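Local atomic coordinates of sporozoite-specific SAG protein (Toxoplasma gondii, PDB entry 2WNK), a protein that serves as a SAG2-related surface antigen of the sporozoite stage, built from two SRS domains, and may, as proposed for related SAG proteins, take part in contacts with the host. Residues Phe15-Ala20 against Val123-Lys128; Leu63-Leu68 against Val86-Glu91; Val23-Cys28 against Asp81-Val86. One frame throughout, in Å; residues are numbered along the deposited sequence.

Contact 1. Residues Phe15-Ala20 against Val123-Lys128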
loop_
_atom_site.group_PDB
_atom_site.type_symbol
_atom_site.label_atom_id
_atom_site.label_comp_id
_atom_site.label_asym_id
_atom_site.label_seq_id
_atom_site.Cartn_x
_atom_site.Cartn_y
_atom_site.Cartn_z
ATOM N N PHE A 15 0.281 -3.091 12.953
ATOM C CA PHE A 15 -0.228 -3.142 11.595
ATOM C C PHE A 15 0.748 -2.454 10.678
ATOM O O PHE A 15 1.572 -1.657 11.126
ATOM C CB PHE A 15 -1.563 -2.414 11.489
ATOM C CG PHE A 15 -2.591 -2.889 12.429
ATOM C CD1 PHE A 15 -3.543 -3.839 12.047
ATOM C CD2 PHE A 15 -2.663 -2.348 13.710
ATOM C CE1 PHE A 15 -4.522 -4.238 12.931
ATOM C CE2 PHE A 15 -3.650 -2.765 14.597
ATOM C CZ PHE A 15 -4.570 -3.706 14.218
ATOM N N THR A 16 0.634 -2.742 9.386
ATOM C CA THR A 16 1.459 -2.079 8.397
ATOM C C THR A 16 0.569 -1.551 7.268
ATOM O O THR A 16 -0.333 -2.260 6.792
ATOM C CB THR A 16 2.495 -3.045 7.817
ATOM O OG1 THR A 16 3.290 -3.602 8.874
ATOM C CG2 THR A 16 3.401 -2.328 6.832
ATOM N N VAL A 17 0.811 -0.316 6.856
ATOM C CA VAL A 17 0.105 0.263 5.723
ATOM C C VAL A 17 1.044 0.203 4.520
ATOM O O VAL A 17 2.110 0.806 4.522
ATOM C CB VAL A 17 -0.344 1.720 5.987
ATOM C CG1 VAL A 17 -0.972 2.326 4.721
ATOM C CG2 VAL A 17 -1.370 1.777 7.159
ATOM N N GLU A 18 0.624 -0.511 3.484
ATOM C CA GLU A 18 1.496 -0.814 2.347
ATOM C C GLU A 18 1.173 -0.002 1.088
ATOM O O GLU A 18 2.017 0.160 0.195
ATOM C CB GLU A 18 1.379 -2.302 2.025
ATOM C CG GLU A 18 1.472 -3.194 3.250
ATOM C CD GLU A 18 2.796 -3.918 3.335
ATOM O OE1 GLU A 18 2.826 -5.016 3.948
ATOM O OE2 GLU A 18 3.790 -3.403 2.769
ATOM N N LYS A 19 -0.049 0.511 1.018
ATOM C CA LYS A 19 -0.548 1.119 -0.211
ATOM C C LYS A 19 -1.333 2.379 0.068
ATOM O O LYS A 19 -2.041 2.448 1.074
ATOM C CB LYS A 19 -1.510 0.162 -0.865
ATOM C CG LYS A 19 -0.951 -0.681 -1.882
ATOM C CD LYS A 19 -2.110 -0.999 -2.751
ATOM C CE LYS A 19 -1.766 -1.974 -3.790
ATOM N NZ LYS A 19 -2.909 -2.099 -4.718
ATOM N N ALA A 20 -1.217 3.359 -0.821
ATOM C CA ALA A 20 -2.021 4.566 -0.706
ATOM C C ALA A 20 -3.492 4.178 -0.780
ATOM O O ALA A 20 -3.890 3.413 -1.668
ATOM C CB ALA A 20 -1.670 5.551 -1.816
ATOM N N VAL A 123 -0.780 0.222 20.193
ATOM C CA VAL A 123 -1.070 0.001 18.781
ATOM C C VAL A 123 0.010 0.692 17.990
ATOM O O VAL A 123 0.213 1.904 18.158
ATOM C CB VAL A 123 -2.390 0.643 18.402
ATOM C CG1 VAL A 123 -2.612 0.528 16.864
ATOM C CG2 VAL A 123 -3.516 -0.053 19.138
ATOM N N HIS A 124 0.752 -0.081 17.203
ATOM C CA HIS A 124 1.843 0.454 16.410
ATOM C C HIS A 124 1.443 0.303 14.940
ATOM O O HIS A 124 1.176 -0.826 14.492
ATOM C CB HIS A 124 3.098 -0.339 16.660
ATOM C CG HIS A 124 4.218 0.027 15.741
ATOM N ND1 HIS A 124 5.041 -0.915 15.170
ATOM C CD2 HIS A 124 4.614 1.225 15.246
ATOM C CE1 HIS A 124 5.919 -0.313 14.385
ATOM N NE2 HIS A 124 5.684 0.986 14.416
ATOM N N ILE A 125 1.398 1.414 14.216
ATOM C CA ILE A 125 1.093 1.352 12.787
ATOM C C ILE A 125 2.333 1.796 12.025
ATOM O O ILE A 125 2.787 2.942 12.184
ATOM C CB ILE A 125 -0.116 2.204 12.396
ATOM C CG1 ILE A 125 -1.366 1.757 13.187
ATOM C CG2 ILE A 125 -0.317 2.099 10.876
ATOM C CD1 ILE A 125 -2.563 2.731 13.113
ATOM N N LEU A 126 2.890 0.865 11.255
ATOM C CA LEU A 126 4.037 1.130 10.379
ATOM C C LEU A 126 3.525 1.535 8.991
ATOM O O LEU A 126 2.786 0.790 8.358
ATOM C CB LEU A 126 4.917 -0.110 10.263
ATOM C CG LEU A 126 6.153 0.156 9.381
ATOM C CD1 LEU A 126 7.028 1.217 9.990
ATOM C CD2 LEU A 126 6.956 -1.101 9.051
ATOM N N VAL A 127 3.899 2.717 8.529
ATOM C CA VAL A 127 3.437 3.187 7.234
ATOM C C VAL A 127 4.631 3.175 6.262
ATOM O O VAL A 127 5.658 3.818 6.503
ATOM C CB VAL A 127 2.825 4.583 7.343
ATOM C CG1 VAL A 127 2.314 5.041 5.991
ATOM C CG2 VAL A 127 1.672 4.587 8.372
ATOM N N LYS A 128 4.505 2.416 5.182
ATOM C CA LYS A 128 5.625 2.258 4.240
ATOM C C LYS A 128 5.776 3.494 3.363
ATOM O O LYS A 128 4.817 4.271 3.216
ATOM C CB LYS A 128 5.394 1.034 3.349
ATOM C CG LYS A 128 5.316 -0.290 4.111
ATOM C CD LYS A 128 6.704 -0.880 4.265
ATOM C CE LYS A 128 6.733 -2.146 5.112
ATOM N NZ LYS A 128 6.367 -3.345 4.302
#
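F15 reaches V123 with one corner of its ring: CE2 lies 4.1 Å from V123 CG1, which sits at the ring edge, near its plane. The same ring approaches CG1 of I125 obliquely, and both neighbours belong to the face of the sheet that also carries V17. There V17 CG2, anti to its own carbonyl carbon, points back along the strand and meets I125 CG2 at 3.9 Å, the two side chains crossing at a slant rather than running alongside. V17 and V127 add a looser apolar contact. Beyond this pair of strands, V24 and F26 of strand 22-28 close over F15, which places this face inside the domain.

The other face is built differently. T16 and L126 lie side by side and point the same way, while T16 CG2 touches K128 CE at 3.8 Å. K128 is bent at chi2 (-88°) and again at chi4 (83°), and the second bend sets NZ beside E18. NZ forms a salt bridge with E18 OE2 at 3.0 Å, and the ammonium comes from above the carboxylate plane, 40° out of it.

Underneath, the backbones are locked in parallel register. H124 O accepts from F15 N, F15 O receives L126 N at 2.8 Å, L126 O receives V17 N at 2.7 Å, and V17 O receives K128 N. One strand thus gives and takes through F15 and V17, while T16 contributes a CA-H...O contact to L126 O. The pair illustrates how a mixed sheet is finished at its border: strand 12-17, outermost in this sheet, is added parallel to strand 121-127, so that early and late strands of the first SRS domain's beta-sandwich lie side by side.

Contact 2. Residues Leu63-Leu68 against Val86-Glu91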
loop_
_atom_site.group_PDB
_atom_site.type_symbol
_atom_site.label_atom_id
_atom_site.label_comp_id
_atom_site.label_asym_id
_atom_site.label_seq_id
_atom_site.Cartn_x
_atom_site.Cartn_y
_atom_site.Cartn_z
ATOM N N LEU A 63 1.645 12.338 8.974
ATOM C CA LEU A 63 1.128 11.777 7.738
ATOM C C LEU A 63 0.208 12.832 7.128
ATOM O O LEU A 63 -0.894 13.072 7.625
ATOM C CB LEU A 63 0.351 10.484 8.023
ATOM C CG LEU A 63 1.146 9.310 8.590
ATOM C CD1 LEU A 63 0.161 8.220 9.024
ATOM C CD2 LEU A 63 2.127 8.764 7.558
ATOM N N LYS A 64 0.679 13.457 6.059
ATOM C CA LYS A 64 0.057 14.660 5.513
ATOM C C LYS A 64 -1.339 14.457 4.919
ATOM O O LYS A 64 -2.115 15.416 4.839
ATOM C CB LYS A 64 0.961 15.281 4.445
ATOM C CG LYS A 64 2.386 15.573 4.879
ATOM C CD LYS A 64 2.476 16.809 5.771
ATOM C CE LYS A 64 3.908 17.360 5.798
ATOM N NZ LYS A 64 4.947 16.305 6.069
ATOM N N SER A 65 -1.649 13.250 4.457
ATOM C CA SER A 65 -2.980 12.989 3.919
ATOM C C SER A 65 -3.543 11.694 4.506
ATOM O O SER A 65 -3.513 10.647 3.886
ATOM C CB SER A 65 -2.996 12.973 2.376
ATOM O OG SER A 65 -1.857 12.329 1.846
ATOM N N ALA A 66 -4.009 11.784 5.740
ATOM C CA ALA A 66 -4.500 10.631 6.462
ATOM C C ALA A 66 -5.620 11.121 7.368
ATOM O O ALA A 66 -5.750 12.320 7.606
ATOM C CB ALA A 66 -3.396 10.035 7.282
ATOM N N SER A 67 -6.429 10.192 7.853
ATOM C CA SER A 67 -7.446 10.532 8.821
ATOM C C SER A 67 -7.711 9.354 9.738
ATOM O O SER A 67 -7.545 8.216 9.323
ATOM C CB SER A 67 -8.736 10.904 8.079
ATOM O OG SER A 67 -9.164 9.810 7.293
ATOM N N LEU A 68 -8.133 9.648 10.976
ATOM C CA LEU A 68 -8.565 8.647 11.934
ATOM C C LEU A 68 -10.030 8.919 12.268
ATOM O O LEU A 68 -10.373 10.047 12.648
ATOM C CB LEU A 68 -7.772 8.775 13.246
ATOM C CG LEU A 68 -7.890 7.680 14.307
ATOM C CD1 LEU A 68 -7.276 6.320 13.872
ATOM C CD2 LEU A 68 -7.213 8.191 15.573
ATOM N N VAL A 86 -4.984 6.081 5.150
ATOM C CA VAL A 86 -3.798 6.761 4.644
ATOM C C VAL A 86 -3.943 6.979 3.136
ATOM O O VAL A 86 -3.695 6.065 2.340
ATOM C CB VAL A 86 -2.519 5.975 4.944
ATOM C CG1 VAL A 86 -1.311 6.763 4.479
ATOM C CG2 VAL A 86 -2.418 5.689 6.452
ATOM N N ASP A 87 -4.330 8.202 2.777
ATOM C CA ASP A 87 -4.720 8.585 1.417
ATOM C C ASP A 87 -3.495 8.649 0.492
ATOM O O ASP A 87 -3.565 8.266 -0.677
ATOM C CB ASP A 87 -5.454 9.952 1.436
ATOM C CG ASP A 87 -6.817 9.901 2.165
ATOM O OD1 ASP A 87 -7.625 9.013 1.854
ATOM O OD2 ASP A 87 -7.080 10.743 3.063
ATOM N N ALA A 88 -2.375 9.147 1.010
ATOM C CA ALA A 88 -1.126 9.168 0.251
ATOM C C ALA A 88 -0.014 8.700 1.168
ATOM O O ALA A 88 -0.005 9.063 2.352
ATOM C CB ALA A 88 -0.829 10.579 -0.284
ATOM N N LEU A 89 0.886 7.852 0.666
ATOM C CA LEU A 89 1.993 7.353 1.499
ATOM C C LEU A 89 3.073 8.417 1.658
ATOM O O LEU A 89 3.301 9.218 0.757
ATOM C CB LEU A 89 2.598 6.048 0.952
ATOM C CG LEU A 89 1.682 4.822 0.847
ATOM C CD1 LEU A 89 2.406 3.630 0.267
ATOM C CD2 LEU A 89 1.196 4.480 2.231
ATOM N N PRO A 90 3.712 8.441 2.817
ATOM C CA PRO A 90 4.731 9.450 3.076
ATOM C C PRO A 90 5.977 9.182 2.230
ATOM O O PRO A 90 6.165 8.073 1.735
ATOM C CB PRO A 90 5.041 9.257 4.564
ATOM C CG PRO A 90 4.715 7.831 4.835
ATOM C CD PRO A 90 3.547 7.497 3.939
ATOM N N GLU A 91 6.862 10.158 2.103
ATOM C CA GLU A 91 8.041 9.892 1.278
ATOM C C GLU A 91 9.021 8.952 1.956
ATOM O O GLU A 91 9.785 8.262 1.277
ATOM C CB GLU A 91 8.756 11.155 0.805
ATOM C CG GLU A 91 9.385 10.937 -0.605
ATOM C CD GLU A 91 8.443 10.173 -1.568
ATOM O OE1 GLU A 91 8.685 8.974 -1.867
ATOM O OE2 GLU A 91 7.437 10.763 -2.017
#
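The puckered P90 ring is met at CG and CD by L63, whose CD2 stands 3.9 Å from P90 CG and 4.1 Å from P90 CD. The two side chains run alongside each other and point the same way. The flat group, the carboxylate of D87, has its OD2 3.7 Å from S65 O, so it lies beside the S65 carbonyl without bonding to it.

That carbonyl is the polar centre of the contact. D87 N donates to S65 O at 2.8 Å, meeting it close to the line of the C=O bond although the hydrogen bond is bent, 139° at the hydrogen. A88 N adds a weak bond to the same oxygen at 3.4 Å. S65 O thus has one good donor and a weak second one, while D87 CB packs against S65 CB at 4.0 Å.

On the inner side, L63 CG is anti to the carbonyl carbon (chi1 -64°). From this branch point CD1 goes to V86 CG2 at 4.4 Å and CD2 to the proline, so one leucine bridges V86 and P90. V127 touches L63 and P90 as well, so the loops flanking this sheet pack on strand 121-127 of the facing one.

A66 and V86 form an antiparallel non-hydrogen-bonded pair, the one bridge between the segments, with their side chains on the same face. Past it, pairing gives way to the bonds from D87 N and, weakly, A88 N. The arrangement exemplifies the end of an antiparallel ladder in a beta-sandwich, here that of the first SRS domain, where the middle strand, 80-86, leaves for the loop to strand 94-101 of the facing sheet.

Contact 3. Residues Val23-Cys28 against Asp81-Val86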
loop_
_atom_site.group_PDB
_atom_site.type_symbol
_atom_site.label_atom_id
_atom_site.label_comp_id
_atom_site.label_asym_id
_atom_site.label_seq_id
_atom_site.Cartn_x
_atom_site.Cartn_y
_atom_site.Cartn_z
ATOM N N VAL A 23 -6.609 1.002 4.586
ATOM C CA VAL A 23 -7.144 1.358 5.887
ATOM C C VAL A 23 -6.715 0.349 6.944
ATOM O O VAL A 23 -6.562 -0.861 6.668
ATOM C CB VAL A 23 -8.706 1.522 5.878
ATOM C CG1 VAL A 23 -9.218 1.960 4.502
ATOM C CG2 VAL A 23 -9.405 0.281 6.372
ATOM N N VAL A 24 -6.474 0.864 8.148
ATOM C CA VAL A 24 -6.219 0.053 9.301
ATOM C C VAL A 24 -7.394 0.173 10.239
ATOM O O VAL A 24 -7.825 1.261 10.559
ATOM C CB VAL A 24 -4.924 0.500 10.040
ATOM C CG1 VAL A 24 -4.705 -0.362 11.267
ATOM C CG2 VAL A 24 -3.745 0.414 9.083
ATOM N N ARG A 25 -7.910 -0.961 10.665
ATOM C CA ARG A 25 -8.999 -0.980 11.643
ATOM C C ARG A 25 -8.482 -1.645 12.891
ATOM O O ARG A 25 -7.873 -2.721 12.833
ATOM C CB ARG A 25 -10.228 -1.728 11.098
ATOM C CG ARG A 25 -10.910 -1.024 9.967
ATOM C CD ARG A 25 -12.085 -1.858 9.402
ATOM N NE ARG A 25 -12.529 -1.307 8.119
ATOM C CZ ARG A 25 -13.237 -0.192 8.012
ATOM N NH1 ARG A 25 -13.586 0.476 9.113
ATOM N NH2 ARG A 25 -13.578 0.261 6.816
ATOM N N PHE A 26 -8.669 -0.985 14.023
ATOM C CA PHE A 26 -8.332 -1.602 15.286
ATOM C C PHE A 26 -9.336 -1.225 16.357
ATOM O O PHE A 26 -10.122 -0.304 16.189
ATOM C CB PHE A 26 -6.908 -1.234 15.720
ATOM C CG PHE A 26 -6.710 0.228 16.012
ATOM C CD1 PHE A 26 -6.869 0.713 17.303
ATOM C CD2 PHE A 26 -6.279 1.094 15.014
ATOM C CE1 PHE A 26 -6.640 2.057 17.607
ATOM C CE2 PHE A 26 -6.058 2.458 15.303
ATOM C CZ PHE A 26 -6.242 2.932 16.617
ATOM N N ASN A 27 -9.302 -1.966 17.454
ATOM C CA ASN A 27 -10.266 -1.793 18.508
ATOM C C ASN A 27 -9.570 -1.628 19.864
ATOM O O ASN A 27 -8.612 -2.343 20.176
ATOM C CB ASN A 27 -11.218 -2.992 18.524
ATOM C CG ASN A 27 -12.014 -3.095 19.802
ATOM O OD1 ASN A 27 -11.642 -3.837 20.722
ATOM N ND2 ASN A 27 -13.115 -2.351 19.870
ATOM N N CYS A 28 -10.066 -0.670 20.628
ATOM C CA CYS A 28 -9.755 -0.568 22.073
ATOM C C CYS A 28 -10.923 -1.215 22.818
ATOM O O CYS A 28 -12.034 -0.679 22.794
ATOM C CB CYS A 28 -9.616 0.896 22.504
ATOM S SG CYS A 28 -8.072 1.743 21.857
ATOM N N ASP A 81 -14.056 1.492 18.211
ATOM C CA ASP A 81 -13.451 1.047 16.958
ATOM C C ASP A 81 -12.868 2.232 16.205
ATOM O O ASP A 81 -13.519 3.271 16.055
ATOM C CB ASP A 81 -14.536 0.396 16.085
ATOM C CG ASP A 81 -14.958 -0.996 16.580
ATOM O OD1 ASP A 81 -14.247 -1.645 17.366
ATOM O OD2 ASP A 81 -16.018 -1.481 16.135
ATOM N N PHE A 82 -11.626 2.074 15.741
ATOM C CA PHE A 82 -10.907 3.137 15.071
ATOM C C PHE A 82 -10.545 2.742 13.652
ATOM O O PHE A 82 -10.209 1.580 13.406
ATOM C CB PHE A 82 -9.631 3.474 15.848
ATOM C CG PHE A 82 -9.923 4.001 17.199
ATOM C CD1 PHE A 82 -10.024 3.138 18.294
ATOM C CD2 PHE A 82 -10.253 5.331 17.356
ATOM C CE1 PHE A 82 -10.390 3.635 19.536
ATOM C CE2 PHE A 82 -10.611 5.821 18.597
ATOM C CZ PHE A 82 -10.680 4.974 19.686
ATOM N N THR A 83 -10.533 3.735 12.764
ATOM C CA THR A 83 -10.191 3.520 11.344
ATOM C C THR A 83 -9.172 4.561 10.926
ATOM O O THR A 83 -9.465 5.748 10.933
ATOM C CB THR A 83 -11.465 3.632 10.451
ATOM O OG1 THR A 83 -12.435 2.716 10.941
ATOM C CG2 THR A 83 -11.160 3.266 9.008
ATOM N N LEU A 84 -7.970 4.120 10.559
ATOM C CA LEU A 84 -6.955 5.034 10.102
ATOM C C LEU A 84 -6.875 4.834 8.604
ATOM O O LEU A 84 -6.589 3.724 8.134
ATOM C CB LEU A 84 -5.585 4.721 10.721
ATOM C CG LEU A 84 -4.501 5.646 10.138
ATOM C CD1 LEU A 84 -4.604 7.031 10.809
ATOM C CD2 LEU A 84 -3.060 5.034 10.270
ATOM N N THR A 85 -7.152 5.907 7.863
ATOM C CA THR A 85 -7.038 5.891 6.422
ATOM C C THR A 85 -5.822 6.676 6.001
ATOM O O THR A 85 -5.621 7.794 6.463
ATOM C CB THR A 85 -8.257 6.554 5.793
ATOM O OG1 THR A 85 -9.410 5.779 6.114
ATOM C CG2 THR A 85 -8.114 6.604 4.262
ATOM N N VAL A 86 -4.984 6.081 5.150
ATOM C CA VAL A 86 -3.798 6.761 4.644
ATOM C C VAL A 86 -3.943 6.979 3.136
ATOM O O VAL A 86 -3.695 6.065 2.340
ATOM C CB VAL A 86 -2.519 5.975 4.944
ATOM C CG1 VAL A 86 -1.311 6.763 4.479
ATOM C CG2 VAL A 86 -2.418 5.689 6.452
HETATM O O HOH W 1 -12.999 0.167 12.143
#
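Antiparallel pairing inside the three-stranded sheet of an SRS beta-sandwich is the setting here: strand 22-28 forms one border of that sheet and strand 80-86 runs down its middle. V24 and L84 form a hydrogen-bonded pair, with N-H...O bonds of 2.9 Å from V24 N to L84 O and from L84 N to V24 O. F26 and F82 repeat the pattern, and non-hydrogen-bonded pairs alternate with these two.

Side chains of V24, F26, F82 and L84 share the inward face, toward strands 12-17 and 121-127. F26 holds its CG in the crowded position between backbone N and carbonyl carbon (chi1 65°). F82 CB then lies over the face of the F26 ring, 3.7 Å from its centroid in a CH-pi contact. The two ring planes are nearly parallel, 23° apart, yet slid so far that they barely overlap. C28 SG approaches F82 CE1 at 3.8 Å, obliquely to that ring; its disulfide to C100 fastens this sheet to strand 94-101 of the facing one.

The opposite face is largely polar. N27 ND2 donates to D81 OD1 at 2.8 Å, nearly along the C-O axis of the carboxylate, with amide and carboxylate planes 70° apart. The same amide also bonds to S5 OG through OD1 and to G78 O through ND2, which fixes its orientation. R25 and T83 lie side by side, and T83 CG2 sits over one face of the guanidinium, 3.7 Å from R25 NH1. At the guanidinium edge, in its plane, a water accepts from R25 NH1 at 3.1 Å and donates weakly to F82 O.

Overall arrangement
All three contacts lie in the first SRS domain, with centres about 10 to 13 Å apart. Along the chain the segments run 15-20, 23-28, 63-68, 81-86, 86-91 and 123-128, so contact 1 brackets the others. Contact 1 belongs to the mixed sheet, contact 3 to the three-stranded one, and contact 2 sits at the end of the latter; contacts 2 and 3 share V86. The sheets meet at, among others, V17 CG2 and V24 CG2, 3.3 Å apart, while V127 CG1 and P90 CD join contacts 1 and 2. Together they exemplify a sandwich whose two layers are held by pairing within sheets and packing between them.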